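Local coordinates for tail component (Lactobacillus phage J-1, PDB 5LY8), which probably binds cell-surface saccharides of its Lactobacillus host through this second carbohydrate-binding module of the evolved distal tail protein, which also holds magnesium ions, at residues 16-21 with 227-232; 29-34 with 76-81; 34-39 with 46-51; 80-85 with 204-209; 112-117 with 209-214. All coordinates share one frame; numbering follows the deposited sequence. Where two conformers were deposited one is given.

Interaction 1: 16-21 with 227-232; sequences RVYHLD and QDSYFE. With MG (magnesium ion), chain C.
R16 lays its guanidinium flat on the ring of Y230, the planes 16° apart and CZ 3.8 Å from the ring centroid, a cation-pi stack. The same group turns its edge to E232: NE and NH2 both donate to the single oxygen OE1, NE at 2.9 Å, a side-on salt bridge from one face of the carboxylate. A bend at chi3 (-87°) swings NE out of the otherwise extended chain, toward E232. Next along this face, H19 NE2 donates to D228 OD1 at 2.7 Å, in the plane of the ring and on the syn side of the carboxylate. On the other face the Y18 hydroxyl gives its proton to S229 OG (2.7 Å), while F231 CB packs 3.5 Å from Y18 CE1. The antiparallel strands are 11-20, at the edge of a six-stranded sheet, and 223-238, in a domain of the concanavalin clan. L20 and S229 exchange two backbone bonds. Where the pair ends, D21 O and Q227 O bind magnesium together with G59 O and three waters. One of those waters donates to D228 OD1, linking the histidine-bound carboxylate to the metal's shell. Further out, N98 bonds to S229 OG and Q95 to E232 OE2.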
# COMPACT_ATOMS: atom_id res chain seq x y z
N ARG A 16 17.34 -0.38 7.25
CA ARG A 16 16.47 -1.09 6.34
C ARG A 16 16.10 -2.45 6.89
O ARG A 16 16.99 -3.18 7.35
CB ARG A 16 17.10 -1.19 4.95
CG ARG A 16 16.01 -1.42 3.91
CD ARG A 16 16.51 -1.17 2.52
NE ARG A 16 16.37 0.23 2.14
CZ ARG A 16 16.50 0.65 0.89
NH1 ARG A 16 16.77 -0.22 -0.07
NH2 ARG A 16 16.35 1.93 0.59
N VAL A 17 14.81 -2.75 6.94
CA VAL A 17 14.30 -4.02 7.45
C VAL A 17 14.31 -5.05 6.34
O VAL A 17 14.68 -6.20 6.58
CB VAL A 17 12.90 -3.80 8.06
CG1 VAL A 17 12.15 -5.10 8.29
CG2 VAL A 17 13.01 -3.01 9.36
N TYR A 18 13.88 -4.66 5.12
CA TYR A 18 13.88 -5.60 4.01
C TYR A 18 13.89 -4.76 2.76
O TYR A 18 13.54 -3.57 2.81
CB TYR A 18 12.62 -6.53 4.02
CG TYR A 18 11.36 -5.83 3.53
CD1 TYR A 18 10.57 -5.10 4.41
CD2 TYR A 18 11.02 -5.83 2.19
CE1 TYR A 18 9.46 -4.38 3.96
CE2 TYR A 18 9.91 -5.12 1.73
CZ TYR A 18 9.17 -4.37 2.61
OH TYR A 18 8.10 -3.63 2.17
N HIS A 19 14.23 -5.39 1.65
CA HIS A 19 14.18 -4.76 0.35
C HIS A 19 13.87 -5.83 -0.68
O HIS A 19 14.59 -6.83 -0.78
CB HIS A 19 15.51 -4.04 0.03
CG HIS A 19 15.55 -3.50 -1.37
ND1 HIS A 19 16.72 -3.52 -2.10
CD2 HIS A 19 14.56 -2.99 -2.14
CE1 HIS A 19 16.42 -3.00 -3.28
NE2 HIS A 19 15.14 -2.67 -3.35
N LEU A 20 12.77 -5.65 -1.40
CA LEU A 20 12.43 -6.51 -2.53
C LEU A 20 12.69 -5.75 -3.82
O LEU A 20 12.10 -4.69 -4.02
CB LEU A 20 10.95 -6.96 -2.52
CG LEU A 20 10.51 -7.68 -1.24
CD1 LEU A 20 9.03 -8.02 -1.28
CD2 LEU A 20 11.32 -8.96 -0.99
N ASP A 21 13.58 -6.26 -4.66
CA ASP A 21 13.80 -5.68 -5.99
C ASP A 21 13.15 -6.52 -7.08
O ASP A 21 13.14 -6.10 -8.24
CB ASP A 21 15.28 -5.46 -6.29
CG ASP A 21 16.17 -6.68 -6.22
OD1 ASP A 21 15.66 -7.82 -6.40
OD2 ASP A 21 17.38 -6.50 -5.95
N GLN A 227 7.49 -2.59 -8.72
CA GLN A 227 8.89 -2.68 -9.13
C GLN A 227 9.89 -2.70 -7.99
O GLN A 227 11.04 -3.09 -8.22
CB GLN A 227 9.25 -1.54 -10.11
CG GLN A 227 8.20 -1.39 -11.23
CD GLN A 227 8.66 -0.73 -12.51
OE1 GLN A 227 9.81 -0.25 -12.64
NE2 GLN A 227 7.75 -0.75 -13.51
N ASP A 228 9.49 -2.31 -6.78
CA ASP A 228 10.43 -2.24 -5.67
C ASP A 228 9.63 -2.07 -4.41
O ASP A 228 8.56 -1.44 -4.42
CB ASP A 228 11.38 -1.03 -5.86
CG ASP A 228 12.63 -1.10 -5.00
OD1 ASP A 228 13.55 -1.87 -5.36
OD2 ASP A 228 12.65 -0.46 -3.92
N SER A 229 10.14 -2.60 -3.30
CA SER A 229 9.51 -2.43 -2.00
C SER A 229 10.57 -2.38 -0.91
O SER A 229 11.47 -3.23 -0.91
CB SER A 229 8.58 -3.61 -1.71
OG SER A 229 7.80 -3.42 -0.53
N TYR A 230 10.43 -1.48 0.07
CA TYR A 230 11.32 -1.52 1.22
C TYR A 230 10.66 -0.82 2.37
O TYR A 230 9.80 0.06 2.20
CB TYR A 230 12.74 -0.97 0.96
CG TYR A 230 12.82 0.47 0.55
CD1 TYR A 230 12.91 1.49 1.51
CD2 TYR A 230 12.90 0.83 -0.79
CE1 TYR A 230 13.07 2.82 1.13
CE2 TYR A 230 13.03 2.16 -1.17
CZ TYR A 230 13.13 3.15 -0.21
OH TYR A 230 13.23 4.47 -0.61
N PHE A 231 11.14 -1.15 3.57
CA PHE A 231 10.74 -0.47 4.79
C PHE A 231 12.02 -0.16 5.54
O PHE A 231 12.90 -1.03 5.67
CB PHE A 231 9.88 -1.38 5.66
CG PHE A 231 9.50 -0.77 7.00
CD1 PHE A 231 8.30 -0.11 7.17
CD2 PHE A 231 10.39 -0.82 8.08
CE1 PHE A 231 7.96 0.45 8.40
CE2 PHE A 231 10.06 -0.23 9.30
CZ PHE A 231 8.85 0.38 9.47
N GLU A 232 12.13 1.08 6.02
CA GLU A 232 13.24 1.51 6.86
C GLU A 232 12.79 2.19 8.11
O GLU A 232 11.96 3.09 8.04
CB GLU A 232 14.16 2.51 6.13
CG GLU A 232 14.79 2.08 4.83
CD GLU A 232 15.58 3.18 4.13
OE1 GLU A 232 16.50 2.81 3.38
OE2 GLU A 232 15.18 4.37 4.22
MG MG C . 12.87 -4.02 -9.32
O HOH W 1 14.13 -2.47 -7.94
O HOH W 2 15.11 -4.66 -10.21
O HOH W 3 13.27 -2.44 -11.14

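Interaction 2: 29-34 with 76-81; sequences VTLNNG and PSMSGT
V29 and L31 meet M78 on the apolar side of this short antiparallel pairing. V29 CB lies 3.8 Å from M78 CG; L31 runs alongside the methionine, with CD2 3.8 Å from M78 CE, where the bend at chi3 (-69°) carries the methyl. The backbone bonds are those of the short strand 30-31 on strand 73-81: T30 N to S79 O at 2.8 Å, S79 N back to T30 O, and N32 N to S77 O at 2.9 Å. N32 then adds a side-chain bond, its OD1 accepting from S77 N at 2.9 Å, so this one asparagine holds both backbone polar groups of S77. On the face of the serines a water joins T30 O, N33 N and S77 OG, which also bonds to Q50. S79 OG, in one of its two conformers, bonds to that water and to T210. T30 OG1 donates to N33 OD1 at 2.6 Å, bracing the turn. The N32 amide thus carries strand-like bonding past the last bridge, while water and Q50 satisfy the buried S77 hydroxyl.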
# COMPACT_ATOMS: atom_id res chain seq x y z
N VAL A 29 8.90 -13.54 3.04
CA VAL A 29 7.55 -13.02 2.86
C VAL A 29 6.55 -14.16 2.85
O VAL A 29 6.92 -15.33 2.63
CB VAL A 29 7.39 -12.18 1.56
CG1 VAL A 29 8.24 -10.93 1.59
CG2 VAL A 29 7.63 -13.01 0.29
N THR A 30 5.26 -13.83 3.04
CA THR A 30 4.19 -14.80 2.94
C THR A 30 3.16 -14.33 1.94
O THR A 30 2.88 -13.12 1.84
CB THR A 30 3.62 -15.18 4.29
OG1 THR A 30 3.17 -14.00 4.92
CG2 THR A 30 4.63 -15.90 5.18
N LEU A 31 2.60 -15.26 1.21
CA LEU A 31 1.64 -14.99 0.16
C LEU A 31 0.24 -15.20 0.61
O LEU A 31 -0.07 -16.19 1.28
CB LEU A 31 1.94 -15.92 -1.04
CG LEU A 31 3.34 -15.77 -1.64
CD1 LEU A 31 3.70 -16.96 -2.55
CD2 LEU A 31 3.51 -14.41 -2.34
N ASN A 32 -0.65 -14.27 0.24
CA ASN A 32 -2.08 -14.43 0.45
C ASN A 32 -2.52 -14.74 1.88
O ASN A 32 -3.50 -15.47 2.09
CB ASN A 32 -2.62 -15.47 -0.55
CG ASN A 32 -2.39 -15.00 -1.96
OD1 ASN A 32 -2.58 -13.81 -2.25
ND2 ASN A 32 -2.07 -15.90 -2.86
N ASN A 33 -1.86 -14.11 2.87
CA ASN A 33 -2.23 -14.35 4.27
C ASN A 33 -1.99 -13.10 5.12
O ASN A 33 -1.59 -13.20 6.30
CB ASN A 33 -1.44 -15.56 4.82
CG ASN A 33 0.03 -15.28 5.02
OD1 ASN A 33 0.60 -14.35 4.44
ND2 ASN A 33 0.66 -16.00 5.94
N GLY A 34 -2.23 -11.93 4.53
CA GLY A 34 -2.02 -10.68 5.23
C GLY A 34 -3.29 -9.99 5.64
O GLY A 34 -4.34 -10.63 5.81
N PRO A 76 -3.85 -10.97 -5.52
CA PRO A 76 -2.74 -11.47 -4.71
C PRO A 76 -2.24 -10.49 -3.67
O PRO A 76 -2.33 -9.27 -3.88
CB PRO A 76 -1.65 -11.76 -5.74
CG PRO A 76 -1.93 -10.83 -6.84
CD PRO A 76 -3.44 -10.73 -6.92
N SER A 77 -1.72 -11.02 -2.58
CA SER A 77 -1.06 -10.22 -1.57
C SER A 77 0.26 -10.82 -1.18
O SER A 77 0.48 -12.05 -1.31
CB SER A 77 -1.93 -10.02 -0.34
OG SER A 77 -1.87 -11.18 0.48
N MET A 78 1.12 -9.96 -0.63
CA MET A 78 2.42 -10.34 -0.11
C MET A 78 2.59 -9.61 1.20
O MET A 78 2.22 -8.43 1.31
CB MET A 78 3.51 -9.96 -1.11
CG MET A 78 4.89 -10.48 -0.72
SD MET A 78 6.13 -10.18 -1.99
CE MET A 78 5.56 -11.31 -3.25
N SER A 79 3.14 -10.30 2.21
CA SER A 79 3.29 -9.74 3.55
C SER A 79 4.62 -10.11 4.14
O SER A 79 5.18 -11.14 3.80
CB SER A 79 2.21 -10.28 4.48
OG SER A 79 0.92 -9.90 4.03
N GLY A 80 5.04 -9.32 5.12
CA GLY A 80 6.26 -9.62 5.86
C GLY A 80 6.17 -9.07 7.27
O GLY A 80 5.28 -8.27 7.59
N THR A 81 7.12 -9.49 8.10
CA THR A 81 7.20 -9.05 9.49
C THR A 81 8.23 -7.95 9.66
O THR A 81 9.22 -7.88 8.92
CB THR A 81 7.45 -10.22 10.43
OG1 THR A 81 8.74 -10.74 10.15
CG2 THR A 81 6.39 -11.27 10.32
O HOH W 4 0.23 -11.87 2.25

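Interaction 3: 34-39 with 46-51; sequences GVTAFP and DANVQS
N48 reaches across to the loop 34-39 with its carboxamide, and a single nitrogen makes two bonds. Its CG stands anti to the carbonyl carbon (chi1 -60°), turning the carboxamide toward the loop. ND2 donates to T36 OG1 at 2.9 Å and to F38 O at 3.0 Å, both acceptors lying near the amide plane; the F38 carbonyl is met in its own plane, on a lone pair. With both its hydrogens spent this way, the ND2 group fixes the turn of the amide. Its other end, OD1, sits at the edge of the F38 ring, 3.5 Å from CD2 and in the ring plane, the amide and ring inclined at 40°. V49 points away from the loop, and its carbonyl instead takes the indole N-H of W212. Q50 comes next, its amide taking both backbone polar groups of G34: OE1 accepts from G34 N at 2.8 Å, while NE2 donates to G34 O at 2.9 Å, approaching from well above the carbonyl plane. OE1 also accepts from S77. CG2 of T36 meets the Q50 amide tip to tip, 3.7 Å from NE2, and a water bonded to T36 OG1 makes a weak link to that nitrogen. Two amide side chains thus stand in for backbone pairing and tie a loop without regular structure to the short strand 49-50, which runs parallel to strand 73-81 in the mixed sheet of this carbohydrate-binding module.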
# COMPACT_ATOMS: atom_id res chain seq x y z
N GLY A 34 -2.23 -11.93 4.53
CA GLY A 34 -2.02 -10.68 5.23
C GLY A 34 -3.29 -9.99 5.64
O GLY A 34 -4.34 -10.63 5.81
N VAL A 35 -3.21 -8.68 5.79
CA VAL A 35 -4.33 -7.88 6.29
C VAL A 35 -4.73 -6.88 5.22
O VAL A 35 -3.89 -6.16 4.67
CB VAL A 35 -3.94 -7.12 7.58
CG1 VAL A 35 -5.16 -6.44 8.19
CG2 VAL A 35 -3.27 -8.04 8.61
N THR A 36 -6.03 -6.84 4.90
CA THR A 36 -6.60 -5.88 3.94
C THR A 36 -7.42 -4.83 4.66
O THR A 36 -7.87 -5.08 5.78
CB THR A 36 -7.47 -6.57 2.89
OG1 THR A 36 -8.64 -7.12 3.52
CG2 THR A 36 -6.72 -7.63 2.14
N ALA A 37 -7.60 -3.65 4.06
CA ALA A 37 -8.28 -2.54 4.69
C ALA A 37 -9.65 -2.22 4.09
O ALA A 37 -10.53 -1.74 4.82
CB ALA A 37 -7.40 -1.30 4.65
N PHE A 38 -9.85 -2.47 2.79
CA PHE A 38 -11.10 -2.07 2.13
C PHE A 38 -12.30 -2.53 2.96
O PHE A 38 -12.45 -3.72 3.24
CB PHE A 38 -11.18 -2.65 0.72
CG PHE A 38 -12.46 -2.24 0.04
CD1 PHE A 38 -12.68 -0.93 -0.34
CD2 PHE A 38 -13.47 -3.17 -0.18
CE1 PHE A 38 -13.87 -0.55 -0.96
CE2 PHE A 38 -14.67 -2.79 -0.78
CZ PHE A 38 -14.86 -1.48 -1.17
N PRO A 39 -13.19 -1.59 3.36
CA PRO A 39 -14.30 -1.95 4.27
C PRO A 39 -15.48 -2.49 3.47
O PRO A 39 -16.51 -1.81 3.29
CB PRO A 39 -14.62 -0.63 4.97
CG PRO A 39 -14.27 0.42 3.95
CD PRO A 39 -13.09 -0.12 3.17
N ASP A 46 -18.99 -8.66 -0.34
CA ASP A 46 -18.57 -9.77 0.50
C ASP A 46 -17.09 -9.60 0.83
O ASP A 46 -16.40 -8.69 0.30
CB ASP A 46 -18.90 -11.10 -0.19
CG ASP A 46 -20.40 -11.28 -0.32
OD1 ASP A 46 -21.14 -10.89 0.62
OD2 ASP A 46 -20.85 -11.70 -1.40
N ALA A 47 -16.58 -10.44 1.74
CA ALA A 47 -15.23 -10.30 2.25
C ALA A 47 -14.16 -10.25 1.19
O ALA A 47 -14.17 -11.03 0.24
CB ALA A 47 -14.92 -11.41 3.26
N ASN A 48 -13.16 -9.39 1.42
CA ASN A 48 -11.98 -9.30 0.56
C ASN A 48 -11.27 -10.65 0.48
O ASN A 48 -11.14 -11.33 1.50
CB ASN A 48 -11.00 -8.29 1.15
CG ASN A 48 -11.56 -6.90 1.31
OD1 ASN A 48 -12.45 -6.49 0.54
ND2 ASN A 48 -11.04 -6.15 2.28
N VAL A 49 -10.74 -10.99 -0.69
CA VAL A 49 -10.00 -12.24 -0.87
C VAL A 49 -8.59 -11.93 -1.34
O VAL A 49 -8.37 -11.07 -2.20
CB VAL A 49 -10.74 -13.21 -1.82
CG1 VAL A 49 -9.89 -14.47 -2.08
CG2 VAL A 49 -12.08 -13.62 -1.22
N GLN A 50 -7.63 -12.66 -0.76
CA GLN A 50 -6.23 -12.60 -1.14
C GLN A 50 -5.92 -13.95 -1.78
O GLN A 50 -5.93 -14.97 -1.08
CB GLN A 50 -5.34 -12.40 0.10
CG GLN A 50 -5.67 -11.14 0.89
CD GLN A 50 -4.97 -11.08 2.21
OE1 GLN A 50 -3.75 -11.05 2.29
NE2 GLN A 50 -5.75 -11.06 3.29
N SER A 51 -5.76 -13.98 -3.10
CA SER A 51 -5.48 -15.23 -3.81
C SER A 51 -4.76 -14.95 -5.09
O SER A 51 -4.83 -13.86 -5.64
CB SER A 51 -6.78 -15.98 -4.09
OG SER A 51 -7.47 -15.42 -5.19
O HOH W 5 -8.64 -9.66 4.36

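Interaction 4: 80-85 with 204-209; sequences GTIPKN and VPIDGW
W209 spreads its indole beneath the backbone of G80, whose N lies 3.4 Å above the ring plane, offset toward the rim. CG of the tryptophan stands between its own backbone N and carbonyl carbon (chi1 64°), and the ring folds over the neighbouring strand, with NE1 3.4 Å from G80 CA. I82 crosses the tryptophan at about a right angle and meets it at the edge: CG1 lies in the ring plane, 4.0 Å from W209 CD1. The tip of the same I82 branch, CD1, comes 3.7 Å from G208 O and 4.2 Å from I206 CD1. The strands 73-81 and 208-216 run antiparallel here, G80 and W209 exchanging a pair of backbone bonds. Just before W209, D207 and G208 both face T117 of the strand on the other flank, a classic beta bulge. Past the last bridge, I82 N still donates to D207 O, at 2.9 Å and from well above the carbonyl plane. Two waters bridge the segments: one accepts from W209 NE1 in the plane of the indole and donates to T81 O, the other donates to I82 O and I206 O. Y18 of strand 11-20 stacks on W209, and F231 packs against both isoleucines.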
# COMPACT_ATOMS: atom_id res chain seq x y z
N GLY A 80 5.04 -9.32 5.12
CA GLY A 80 6.26 -9.62 5.86
C GLY A 80 6.17 -9.07 7.27
O GLY A 80 5.28 -8.27 7.59
N THR A 81 7.12 -9.49 8.10
CA THR A 81 7.20 -9.05 9.49
C THR A 81 8.23 -7.95 9.66
O THR A 81 9.22 -7.88 8.92
CB THR A 81 7.45 -10.22 10.43
OG1 THR A 81 8.74 -10.74 10.15
CG2 THR A 81 6.39 -11.27 10.32
N ILE A 82 7.96 -7.06 10.63
CA ILE A 82 8.84 -5.92 10.89
C ILE A 82 9.26 -5.99 12.35
O ILE A 82 8.41 -5.84 13.23
CB ILE A 82 8.13 -4.58 10.58
CG1 ILE A 82 7.75 -4.51 9.09
CG2 ILE A 82 9.02 -3.38 10.97
CD1 ILE A 82 6.85 -3.29 8.80
N PRO A 83 10.55 -6.24 12.63
CA PRO A 83 11.02 -6.26 14.03
C PRO A 83 11.29 -4.83 14.52
O PRO A 83 11.31 -3.88 13.74
CB PRO A 83 12.30 -7.10 13.95
CG PRO A 83 12.81 -6.91 12.57
CD PRO A 83 11.65 -6.48 11.68
N LYS A 84 11.50 -4.70 15.82
CA LYS A 84 11.87 -3.42 16.44
C LYS A 84 13.19 -2.91 15.85
O LYS A 84 14.01 -3.69 15.35
CB LYS A 84 12.06 -3.61 17.95
CG LYS A 84 10.71 -3.76 18.65
CD LYS A 84 10.92 -4.09 20.13
CE LYS A 84 9.59 -4.04 20.83
NZ LYS A 84 9.70 -4.44 22.26
N ASN A 85 13.40 -1.60 15.89
CA ASN A 85 14.67 -1.05 15.44
C ASN A 85 15.80 -1.43 16.45
O ASN A 85 15.53 -2.01 17.51
CB ASN A 85 14.53 0.46 15.19
CG ASN A 85 14.37 1.33 16.41
OD1 ASN A 85 14.67 0.93 17.54
ND2 ASN A 85 13.88 2.55 16.20
N VAL A 204 1.94 4.35 18.95
CA VAL A 204 1.31 3.19 18.32
C VAL A 204 2.36 2.38 17.55
O VAL A 204 3.04 2.93 16.68
CB VAL A 204 0.15 3.64 17.39
CG1 VAL A 204 -0.46 2.44 16.65
CG2 VAL A 204 -0.93 4.38 18.20
N PRO A 205 2.51 1.08 17.86
CA PRO A 205 3.53 0.28 17.19
C PRO A 205 3.09 -0.32 15.88
O PRO A 205 1.89 -0.37 15.56
CB PRO A 205 3.83 -0.83 18.20
CG PRO A 205 2.60 -0.93 19.05
CD PRO A 205 1.85 0.33 18.96
N ILE A 206 4.06 -0.84 15.14
CA ILE A 206 3.84 -1.63 13.94
C ILE A 206 4.71 -2.88 13.99
O ILE A 206 5.80 -2.86 14.59
CB ILE A 206 3.96 -0.88 12.59
CG1 ILE A 206 5.31 -0.26 12.45
CG2 ILE A 206 2.79 0.15 12.37
CD1 ILE A 206 5.63 0.10 11.03
N ASP A 207 4.26 -3.96 13.34
CA ASP A 207 5.02 -5.20 13.30
C ASP A 207 4.90 -5.95 11.97
O ASP A 207 5.38 -7.07 11.86
CB ASP A 207 4.63 -6.15 14.47
CG ASP A 207 3.20 -6.68 14.36
OD1 ASP A 207 2.59 -6.51 13.31
OD2 ASP A 207 2.71 -7.29 15.34
N GLY A 208 4.27 -5.35 10.97
CA GLY A 208 4.08 -6.06 9.72
C GLY A 208 3.63 -5.18 8.60
O GLY A 208 3.22 -4.03 8.81
N TRP A 209 3.71 -5.74 7.39
CA TRP A 209 3.23 -5.04 6.20
C TRP A 209 2.53 -6.01 5.28
O TRP A 209 2.87 -7.20 5.27
CB TRP A 209 4.39 -4.34 5.46
CG TRP A 209 5.42 -5.27 4.89
CD1 TRP A 209 6.51 -5.78 5.54
CD2 TRP A 209 5.46 -5.82 3.57
NE1 TRP A 209 7.22 -6.60 4.71
CE2 TRP A 209 6.59 -6.65 3.49
CE3 TRP A 209 4.64 -5.70 2.43
CZ2 TRP A 209 6.95 -7.34 2.32
CZ3 TRP A 209 4.97 -6.40 1.29
CH2 TRP A 209 6.14 -7.17 1.22
O HOH W 6 9.46 -7.84 6.11
O HOH W 7 7.68 -4.61 15.58

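Interaction 5: 112-117 with 209-214; sequences FEFNLT and WTAWFP
F114 and F213 both set CG anti to the carbonyl carbon (chi1 -69° and -61°), and their rings meet obliquely, CZ to CZ at 3.8 Å. The methyl of A211 fills in beside them, CB 3.6 Å from F114 CE1, and F112 CB packs 3.7 Å from F213 CD2. On the other face, E113 extends alongside W212, and its carboxylate stands at the indole's edge with OE2 3.5 Å from CZ3. This buried carboxylate is well satisfied: N115 ND2 donates to OE1 at 2.9 Å, nearly straight, A37 N gives OE1 a second bond, and F38 N and R111 hold OE2. P214 CG lies over the centre of one W212 face. A water joins T117 OG1 to T210 OG1. Paired backbone bonds link E113 with W212 and N115 with T210. The W226 ring meets both F114 and F213. With apolar F114, A211 and L116 on one face and E113, N115, T210 and W212 on the other, this is an inner strand pair of a beta-sandwich, as in concanavalin-like domains.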
# COMPACT_ATOMS: atom_id res chain seq x y z
N PHE A 112 -4.99 -1.03 -5.38
CA PHE A 112 -3.90 -1.57 -4.59
C PHE A 112 -3.93 -0.97 -3.21
O PHE A 112 -4.43 0.15 -3.01
CB PHE A 112 -2.50 -1.45 -5.23
CG PHE A 112 -1.95 -0.08 -5.47
CD1 PHE A 112 -1.57 0.74 -4.41
CD2 PHE A 112 -1.66 0.35 -6.76
CE1 PHE A 112 -1.00 1.99 -4.65
CE2 PHE A 112 -1.04 1.57 -6.99
CZ PHE A 112 -0.69 2.38 -5.93
N GLU A 113 -3.43 -1.74 -2.24
CA GLU A 113 -3.21 -1.30 -0.87
C GLU A 113 -1.79 -1.59 -0.48
O GLU A 113 -1.30 -2.70 -0.71
CB GLU A 113 -4.14 -2.02 0.12
CG GLU A 113 -5.61 -1.67 -0.06
CD GLU A 113 -6.52 -2.34 0.94
OE1 GLU A 113 -6.04 -3.06 1.85
OE2 GLU A 113 -7.76 -2.17 0.78
N PHE A 114 -1.15 -0.61 0.16
CA PHE A 114 0.12 -0.79 0.86
C PHE A 114 -0.19 -0.50 2.32
O PHE A 114 -0.52 0.64 2.69
CB PHE A 114 1.24 0.09 0.31
CG PHE A 114 1.64 -0.34 -1.09
CD1 PHE A 114 2.28 -1.55 -1.29
CD2 PHE A 114 1.34 0.44 -2.19
CE1 PHE A 114 2.63 -1.96 -2.59
CE2 PHE A 114 1.70 0.03 -3.49
CZ PHE A 114 2.36 -1.17 -3.67
N ASN A 115 -0.13 -1.55 3.16
CA ASN A 115 -0.59 -1.51 4.54
C ASN A 115 0.49 -1.82 5.53
O ASN A 115 1.33 -2.69 5.28
CB ASN A 115 -1.70 -2.58 4.70
CG ASN A 115 -2.89 -2.34 3.82
OD1 ASN A 115 -3.12 -1.21 3.40
ND2 ASN A 115 -3.64 -3.38 3.50
N LEU A 116 0.43 -1.11 6.67
CA LEU A 116 1.27 -1.38 7.83
C LEU A 116 0.32 -1.81 8.94
O LEU A 116 -0.74 -1.21 9.13
CB LEU A 116 2.09 -0.16 8.23
CG LEU A 116 3.13 0.23 7.17
CD1 LEU A 116 3.70 1.58 7.46
CD2 LEU A 116 4.25 -0.82 7.04
N THR A 117 0.71 -2.87 9.66
CA THR A 117 -0.16 -3.51 10.63
C THR A 117 0.52 -3.72 11.95
O THR A 117 1.74 -3.63 12.06
CB THR A 117 -0.63 -4.87 10.04
OG1 THR A 117 0.49 -5.76 9.87
CG2 THR A 117 -1.35 -4.72 8.70
N TRP A 209 3.71 -5.74 7.39
CA TRP A 209 3.23 -5.04 6.20
C TRP A 209 2.53 -6.01 5.28
O TRP A 209 2.87 -7.20 5.27
CB TRP A 209 4.39 -4.34 5.46
CG TRP A 209 5.42 -5.27 4.89
CD1 TRP A 209 6.51 -5.78 5.54
CD2 TRP A 209 5.46 -5.82 3.57
NE1 TRP A 209 7.22 -6.60 4.71
CE2 TRP A 209 6.59 -6.65 3.49
CE3 TRP A 209 4.64 -5.70 2.43
CZ2 TRP A 209 6.95 -7.34 2.32
CZ3 TRP A 209 4.97 -6.40 1.29
CH2 TRP A 209 6.14 -7.17 1.22
N THR A 210 1.58 -5.49 4.49
CA THR A 210 0.91 -6.25 3.45
C THR A 210 0.74 -5.37 2.23
O THR A 210 0.35 -4.21 2.36
CB THR A 210 -0.50 -6.71 3.88
OG1 THR A 210 -0.40 -7.61 4.99
CG2 THR A 210 -1.28 -7.43 2.75
N ALA A 211 0.99 -5.93 1.03
CA ALA A 211 0.69 -5.29 -0.25
C ALA A 211 -0.38 -6.18 -0.94
O ALA A 211 -0.17 -7.40 -1.01
CB ALA A 211 1.94 -5.19 -1.10
N TRP A 212 -1.49 -5.59 -1.41
CA TRP A 212 -2.60 -6.36 -1.97
C TRP A 212 -3.01 -5.70 -3.27
O TRP A 212 -3.16 -4.48 -3.34
CB TRP A 212 -3.74 -6.41 -0.94
CG TRP A 212 -4.99 -7.12 -1.35
CD1 TRP A 212 -5.10 -8.36 -1.94
CD2 TRP A 212 -6.33 -6.65 -1.17
NE1 TRP A 212 -6.42 -8.70 -2.12
CE2 TRP A 212 -7.20 -7.65 -1.65
CE3 TRP A 212 -6.88 -5.46 -0.66
CZ2 TRP A 212 -8.59 -7.53 -1.59
CZ3 TRP A 212 -8.26 -5.33 -0.62
CH2 TRP A 212 -9.10 -6.34 -1.10
N PHE A 213 -3.26 -6.53 -4.31
CA PHE A 213 -3.53 -6.04 -5.66
C PHE A 213 -4.79 -6.66 -6.27
O PHE A 213 -4.72 -7.45 -7.21
CB PHE A 213 -2.33 -6.32 -6.56
CG PHE A 213 -1.06 -5.67 -6.12
CD1 PHE A 213 -0.22 -6.30 -5.19
CD2 PHE A 213 -0.72 -4.42 -6.58
CE1 PHE A 213 0.97 -5.69 -4.79
CE2 PHE A 213 0.46 -3.80 -6.15
CZ PHE A 213 1.29 -4.44 -5.25
N PRO A 214 -5.97 -6.30 -5.76
CA PRO A 214 -7.20 -6.93 -6.27
C PRO A 214 -7.86 -6.27 -7.48
O PRO A 214 -7.73 -5.07 -7.72
CB PRO A 214 -8.16 -6.81 -5.07
CG PRO A 214 -7.73 -5.48 -4.42
CD PRO A 214 -6.23 -5.48 -4.55
O HOH W 8 0.51 -7.58 7.70

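Overall arrangement
Strand 208-216 joins interactions 4 and 5, which share W209; strand 73-81 joins interactions 2 and 4, which share G80 and T81. Interaction 5 is the most central, its centre about 4 Å from that of the chain, and M78 O lies 2.8 Å from A211 N where it meets interaction 2. The loop of interaction 3 covers its E113 face, T36 CG2 lying 3.5 Å from W212 CD2. Interaction 1 belongs to the facing sheet and packs against the others through Y18 CE1, 3.2 Å from W209 NE1. It alone includes magnesium ligands; the side chain of M78 lies about 12 Å from that ion. The second magnesium site is remote, F38 about 12 Å from D130, side chain to side chain.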